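Local atomic coordinates of putative adhesin (Bacteroides fragilis NCTC 9343, PDB entry 3PET), a protein that is of unverified function but is probably a cell-surface lipoprotein involved in adhesion, built as a right-handed beta-helix. Residues 28-34 against 98-104; 43-49 against 80-86. All blocks are in the same frame, centred on the assembly; numbering follows the deposited sequence.

Contacts 1 and 2 lie side by side in the N-terminal part of the beta-helix, with centres about 9 Å apart, and are joined because strand 31-36 pairs with strand 82-87. Contact 1 is a parallel pairing about 9 Å from the centre of the chain (centre to centre); contact 2, at about 17 Å, is antiparallel. Both are partly buried, with aliphatic residues on an inner face and mostly polar residues and the rings of Tyr33, His102 and Tyr47 outside. Their chemistry differs: contact 1 adds an asparagine side chain to the backbone bonding and two parallel but offset rings, whereas contact 2 relies on reciprocal backbone bonds, packed aliphatics and the folded Met81 side chain.

Contact 1 of 2, residues 28-34 against 98-104; sequences TVGNIYY and VGDVHIE. With ACT (acetate ion), chain D.
The rings of Tyr33 and His102 lie nearly parallel, planes 4° apart, but slid so far that they barely overlap, with centroids 4.6 Å apart. They ride on parallel, stacked neighbouring strands on one side of a right-handed beta-helix. Tyr33 CE2 sits over one face of the imidazole, towards its rim, 3.4 Å from His102 CD2, while Ile32 O lies in plane at the imidazole edge. The Tyr33 ring in turn has the carboxylate oxygen Glu104 OE2 at its edge. Both CG atoms stand beside their own backbone N (chi1 -65° and -61°), which lets the two rings run the same way. On the inner face Ile32 and Val101 both pack on Phe95. Ahead of the strands the chains pass through Gly30 and Gly99, and there a side chain takes over the pairing: Asn31 OD1 accepts an almost straight hydrogen bond from Asp100 N at 2.8 Å. Asp100 OD1 in turn accepts one from Asn121 N. Beside Val29 an acetate, probably from crystallisation, accepts the N-H of Val29 through OXT. At the other end a water donates to Tyr34 O (2.7 Å) and accepts from Glu104 N (2.9 Å).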
# COMPACT_ATOMS: atom_id res chain seq x y z
N THR A 28 -7.82 8.78 13.99
CA THR A 28 -8.83 7.98 14.67
C THR A 28 -9.12 6.69 13.94
O THR A 28 -8.62 6.45 12.83
CB THR A 28 -10.13 8.82 14.75
OG1 THR A 28 -10.38 9.35 13.46
CG2 THR A 28 -10.03 9.94 15.77
N VAL A 29 -9.98 5.87 14.55
CA VAL A 29 -10.51 4.65 13.97
C VAL A 29 -11.99 4.90 13.72
O VAL A 29 -12.72 5.21 14.66
CB VAL A 29 -10.25 3.37 14.79
CG1 VAL A 29 -10.83 2.16 14.05
CG2 VAL A 29 -8.77 3.16 15.05
N GLY A 30 -12.43 4.75 12.49
CA GLY A 30 -13.83 4.97 12.13
C GLY A 30 -13.97 5.74 10.85
O GLY A 30 -13.05 6.46 10.45
N ASN A 31 -15.14 5.61 10.21
CA ASN A 31 -15.40 6.26 8.93
C ASN A 31 -15.76 7.69 9.14
O ASN A 31 -16.47 8.03 10.10
CB ASN A 31 -16.48 5.51 8.14
CG ASN A 31 -16.04 4.13 7.75
OD1 ASN A 31 -14.87 3.87 7.47
ND2 ASN A 31 -16.95 3.19 7.77
N ILE A 32 -15.28 8.54 8.24
CA ILE A 32 -15.53 9.98 8.30
C ILE A 32 -16.38 10.42 7.12
O ILE A 32 -16.06 10.08 5.97
CB ILE A 32 -14.21 10.78 8.37
CG1 ILE A 32 -13.43 10.43 9.67
CG2 ILE A 32 -14.47 12.31 8.23
CD1 ILE A 32 -11.97 10.92 9.70
N TYR A 33 -17.42 11.23 7.40
CA TYR A 33 -18.30 11.78 6.38
C TYR A 33 -18.26 13.29 6.49
O TYR A 33 -18.72 13.84 7.49
CB TYR A 33 -19.74 11.22 6.52
CG TYR A 33 -19.83 9.73 6.27
CD1 TYR A 33 -19.58 8.81 7.30
CD2 TYR A 33 -20.09 9.23 5.00
CE1 TYR A 33 -19.62 7.43 7.06
CE2 TYR A 33 -20.16 7.85 4.76
CZ TYR A 33 -19.91 6.96 5.79
OH TYR A 33 -19.99 5.62 5.52
N TYR A 34 -17.67 13.95 5.50
CA TYR A 34 -17.60 15.40 5.48
C TYR A 34 -18.72 15.96 4.58
O TYR A 34 -18.96 15.45 3.49
CB TYR A 34 -16.21 15.92 5.05
CG TYR A 34 -16.19 17.42 4.87
CD1 TYR A 34 -16.02 18.28 5.96
CD2 TYR A 34 -16.43 17.99 3.62
CE1 TYR A 34 -16.07 19.66 5.81
CE2 TYR A 34 -16.49 19.38 3.46
CZ TYR A 34 -16.32 20.21 4.56
OH TYR A 34 -16.40 21.57 4.40
N VAL A 98 -7.54 4.59 10.72
CA VAL A 98 -8.14 3.41 10.11
C VAL A 98 -9.59 3.73 9.83
O VAL A 98 -10.35 4.03 10.76
CB VAL A 98 -7.97 2.14 10.99
CG1 VAL A 98 -8.79 0.97 10.44
CG2 VAL A 98 -6.50 1.76 11.15
N GLY A 99 -9.96 3.72 8.56
CA GLY A 99 -11.32 4.04 8.11
C GLY A 99 -11.37 4.78 6.78
O GLY A 99 -10.35 5.24 6.26
N ASP A 100 -12.58 4.90 6.23
CA ASP A 100 -12.78 5.58 4.95
C ASP A 100 -13.15 7.03 5.14
O ASP A 100 -13.79 7.37 6.15
CB ASP A 100 -13.86 4.87 4.12
CG ASP A 100 -13.53 3.41 3.80
OD1 ASP A 100 -12.34 3.10 3.64
OD2 ASP A 100 -14.46 2.60 3.75
N VAL A 101 -12.72 7.90 4.20
CA VAL A 101 -13.03 9.34 4.25
C VAL A 101 -13.96 9.64 3.07
O VAL A 101 -13.60 9.36 1.92
CB VAL A 101 -11.77 10.27 4.27
CG1 VAL A 101 -12.17 11.74 4.39
CG2 VAL A 101 -10.83 9.89 5.43
N HIS A 102 -15.14 10.21 3.36
CA HIS A 102 -16.12 10.51 2.31
C HIS A 102 -16.48 11.97 2.26
O HIS A 102 -16.57 12.63 3.30
CB HIS A 102 -17.44 9.73 2.53
CG HIS A 102 -17.33 8.23 2.51
ND1 HIS A 102 -17.63 7.50 1.37
CD2 HIS A 102 -17.02 7.38 3.51
CE1 HIS A 102 -17.44 6.23 1.70
NE2 HIS A 102 -17.10 6.11 2.99
N ILE A 103 -16.74 12.45 1.03
CA ILE A 103 -17.36 13.73 0.67
C ILE A 103 -18.41 13.29 -0.35
O ILE A 103 -18.12 13.22 -1.55
CB ILE A 103 -16.41 14.84 0.16
CG1 ILE A 103 -15.21 15.11 1.13
CG2 ILE A 103 -17.23 16.12 -0.15
CD1 ILE A 103 -14.22 16.35 0.71
N GLU A 104 -19.55 12.82 0.15
CA GLU A 104 -20.57 12.24 -0.72
C GLU A 104 -21.32 13.25 -1.57
O GLU A 104 -21.75 12.90 -2.67
CB GLU A 104 -21.62 11.47 0.11
CG GLU A 104 -21.09 10.33 0.96
CD GLU A 104 -22.16 9.52 1.66
OE1 GLU A 104 -22.95 10.10 2.44
OE2 GLU A 104 -22.19 8.28 1.46
C ACT D . -11.92 5.46 17.80
O ACT D . -12.83 4.95 17.13
OXT ACT D . -10.98 5.98 17.25
CH3 ACT D . -11.98 5.42 19.32
O HOH W 1 -19.77 12.89 3.09

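Contact 2 of 2, residues 43-49 against 80-86; sequences DLQIYGP and KMKITIT
Met81, present as selenomethionine (probably introduced for phasing), reaches across to Ile46, Gly48 and Pro49 although its CB starts out away from them. CG stands beside the backbone N, and further bends at chi2 (-57°) and chi3 (-62°) fold the chain back. SE therefore comes to rest 3.9 Å from Gly48 CA and, on crossing the proline ring obliquely, 4.0 Å from Pro49 CD. The terminal CE goes on to meet Ile46 CG2 at 3.6 Å. Gly48, where the chain turns a corner, has no CB in the way of SE, so the selenium can pack on its CA; its backbone angles also call for glycine.

Behind this corner strands 43-47 and 82-86 run antiparallel, in contrast to the parallel coils of the beta-helix. Asp43, Gln45 and Tyr47 form hydrogen-bonded pairs with Thr86, Thr84 and Lys82, each giving and taking a backbone bond; Gln45 N to Thr84 O, at 2.9 Å, is nearly straight. Between them, the non-hydrogen-bonded pairs Leu44-Ile85 and Ile46-Ile83 face inward. Leu44 CD1 lies 3.7 Å from Ile85 CG1, and Leu67 covers Leu44, Ile83 and Ile85. On the outward face the Tyr47 ring turns its edge to a carbonyl, with CD2 3.3 Å from Lys80 O. A water there donates to Lys82 O at 2.9 Å and also meets Thr84 OG1, while Thr86 OG1 is bonded to Thr35 O.

Strand 11-16 pairs with the far edge of 43-47, and strand 31-36 with that of 82-87, so this pair joins an antiparallel N-terminal extension to the parallel coils. Its chemistry is split between a buried inner side of aliphatics and the Met81 side chain and a watered outer side of hydroxyls and charges, with six backbone bonds holding the strands in register.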
# COMPACT_ATOMS: atom_id res chain seq x y z
N ASP A 43 -19.75 22.00 12.50
CA ASP A 43 -20.20 21.02 13.47
C ASP A 43 -19.40 19.73 13.37
O ASP A 43 -18.86 19.38 12.32
CB ASP A 43 -21.71 20.74 13.30
CG ASP A 43 -22.31 19.98 14.48
OD1 ASP A 43 -22.07 20.40 15.65
OD2 ASP A 43 -22.91 18.90 14.25
N LEU A 44 -19.29 19.05 14.51
CA LEU A 44 -18.64 17.76 14.64
C LEU A 44 -19.50 16.88 15.49
O LEU A 44 -19.83 17.24 16.63
CB LEU A 44 -17.22 17.88 15.24
CG LEU A 44 -16.53 16.54 15.56
CD1 LEU A 44 -16.17 15.75 14.29
CD2 LEU A 44 -15.32 16.75 16.43
N GLN A 45 -19.88 15.72 14.92
CA GLN A 45 -20.63 14.70 15.65
C GLN A 45 -19.94 13.39 15.55
O GLN A 45 -19.46 13.02 14.47
CB GLN A 45 -22.08 14.57 15.17
CG GLN A 45 -22.85 15.88 15.20
CD GLN A 45 -24.31 15.72 14.95
OE1 GLN A 45 -24.78 14.81 14.26
NE2 GLN A 45 -25.06 16.66 15.50
N ILE A 46 -19.89 12.68 16.67
CA ILE A 46 -19.29 11.34 16.71
C ILE A 46 -20.33 10.39 17.27
O ILE A 46 -20.87 10.60 18.36
CB ILE A 46 -17.92 11.28 17.44
CG1 ILE A 46 -16.90 12.27 16.77
CG2 ILE A 46 -17.37 9.82 17.40
CD1 ILE A 46 -15.57 12.51 17.48
N TYR A 47 -20.65 9.37 16.47
CA TYR A 47 -21.62 8.34 16.80
C TYR A 47 -20.93 7.02 17.10
O TYR A 47 -20.02 6.62 16.39
CB TYR A 47 -22.61 8.15 15.64
CG TYR A 47 -23.60 7.03 15.85
CD1 TYR A 47 -24.78 7.23 16.57
CD2 TYR A 47 -23.34 5.74 15.37
CE1 TYR A 47 -25.69 6.19 16.80
CE2 TYR A 47 -24.25 4.69 15.60
CZ TYR A 47 -25.42 4.93 16.30
OH TYR A 47 -26.35 3.93 16.54
N GLY A 48 -21.41 6.31 18.11
CA GLY A 48 -20.89 4.99 18.43
C GLY A 48 -21.15 4.66 19.87
O GLY A 48 -21.83 5.42 20.57
N PRO A 49 -20.60 3.52 20.36
CA PRO A 49 -20.75 3.18 21.78
C PRO A 49 -20.13 4.29 22.62
O PRO A 49 -19.07 4.79 22.26
CB PRO A 49 -19.98 1.85 21.91
CG PRO A 49 -19.84 1.34 20.53
CD PRO A 49 -19.76 2.53 19.65
N LYS A 80 -19.54 0.36 14.58
CA LYS A 80 -20.59 1.40 14.69
C LYS A 80 -20.04 2.83 14.74
O LYS A 80 -20.84 3.77 14.62
CB LYS A 80 -21.56 1.15 15.88
CG LYS A 80 -22.44 -0.09 15.70
CD LYS A 80 -23.00 -0.59 17.02
CE LYS A 80 -23.66 -1.95 16.91
NZ LYS A 80 -25.02 -1.88 16.32
N MSE A 81 -18.69 3.02 14.85
CA MSE A 81 -18.06 4.35 14.92
C MSE A 81 -18.28 5.16 13.64
O MSE A 81 -17.91 4.71 12.55
CB MSE A 81 -16.55 4.24 15.21
CG MSE A 81 -16.22 3.76 16.62
SE MSE A 81 -17.00 4.89 18.04
CE MSE A 81 -16.10 6.50 17.64
N LYS A 82 -18.93 6.33 13.75
CA LYS A 82 -19.15 7.21 12.58
C LYS A 82 -18.85 8.64 12.98
O LYS A 82 -19.39 9.14 13.98
CB LYS A 82 -20.58 7.08 12.02
CG LYS A 82 -20.72 7.72 10.66
CD LYS A 82 -22.13 8.16 10.31
CE LYS A 82 -22.98 7.02 9.80
NZ LYS A 82 -24.32 7.48 9.36
N ILE A 83 -17.95 9.28 12.23
CA ILE A 83 -17.55 10.66 12.48
C ILE A 83 -18.17 11.53 11.38
O ILE A 83 -17.88 11.33 10.21
CB ILE A 83 -16.00 10.79 12.56
CG1 ILE A 83 -15.43 9.91 13.72
CG2 ILE A 83 -15.56 12.27 12.70
CD1 ILE A 83 -13.91 9.51 13.58
N THR A 84 -19.02 12.49 11.76
CA THR A 84 -19.71 13.37 10.83
C THR A 84 -19.16 14.77 11.04
O THR A 84 -19.22 15.32 12.15
CB THR A 84 -21.23 13.23 11.04
OG1 THR A 84 -21.58 11.91 10.63
CG2 THR A 84 -22.03 14.23 10.21
N ILE A 85 -18.58 15.33 9.97
CA ILE A 85 -17.94 16.65 10.02
C ILE A 85 -18.60 17.60 9.01
O ILE A 85 -18.90 17.21 7.88
CB ILE A 85 -16.41 16.51 9.74
CG1 ILE A 85 -15.75 15.40 10.61
CG2 ILE A 85 -15.68 17.86 9.91
CD1 ILE A 85 -14.17 15.22 10.40
N THR A 86 -18.82 18.85 9.42
CA THR A 86 -19.35 19.85 8.50
C THR A 86 -18.74 21.20 8.81
O THR A 86 -18.53 21.56 9.97
CB THR A 86 -20.91 19.89 8.40
OG1 THR A 86 -21.27 20.89 7.42
CG2 THR A 86 -21.60 20.17 9.69
O HOH W 2 -21.51 17.33 11.81
O HOH W 3 -21.69 10.70 13.32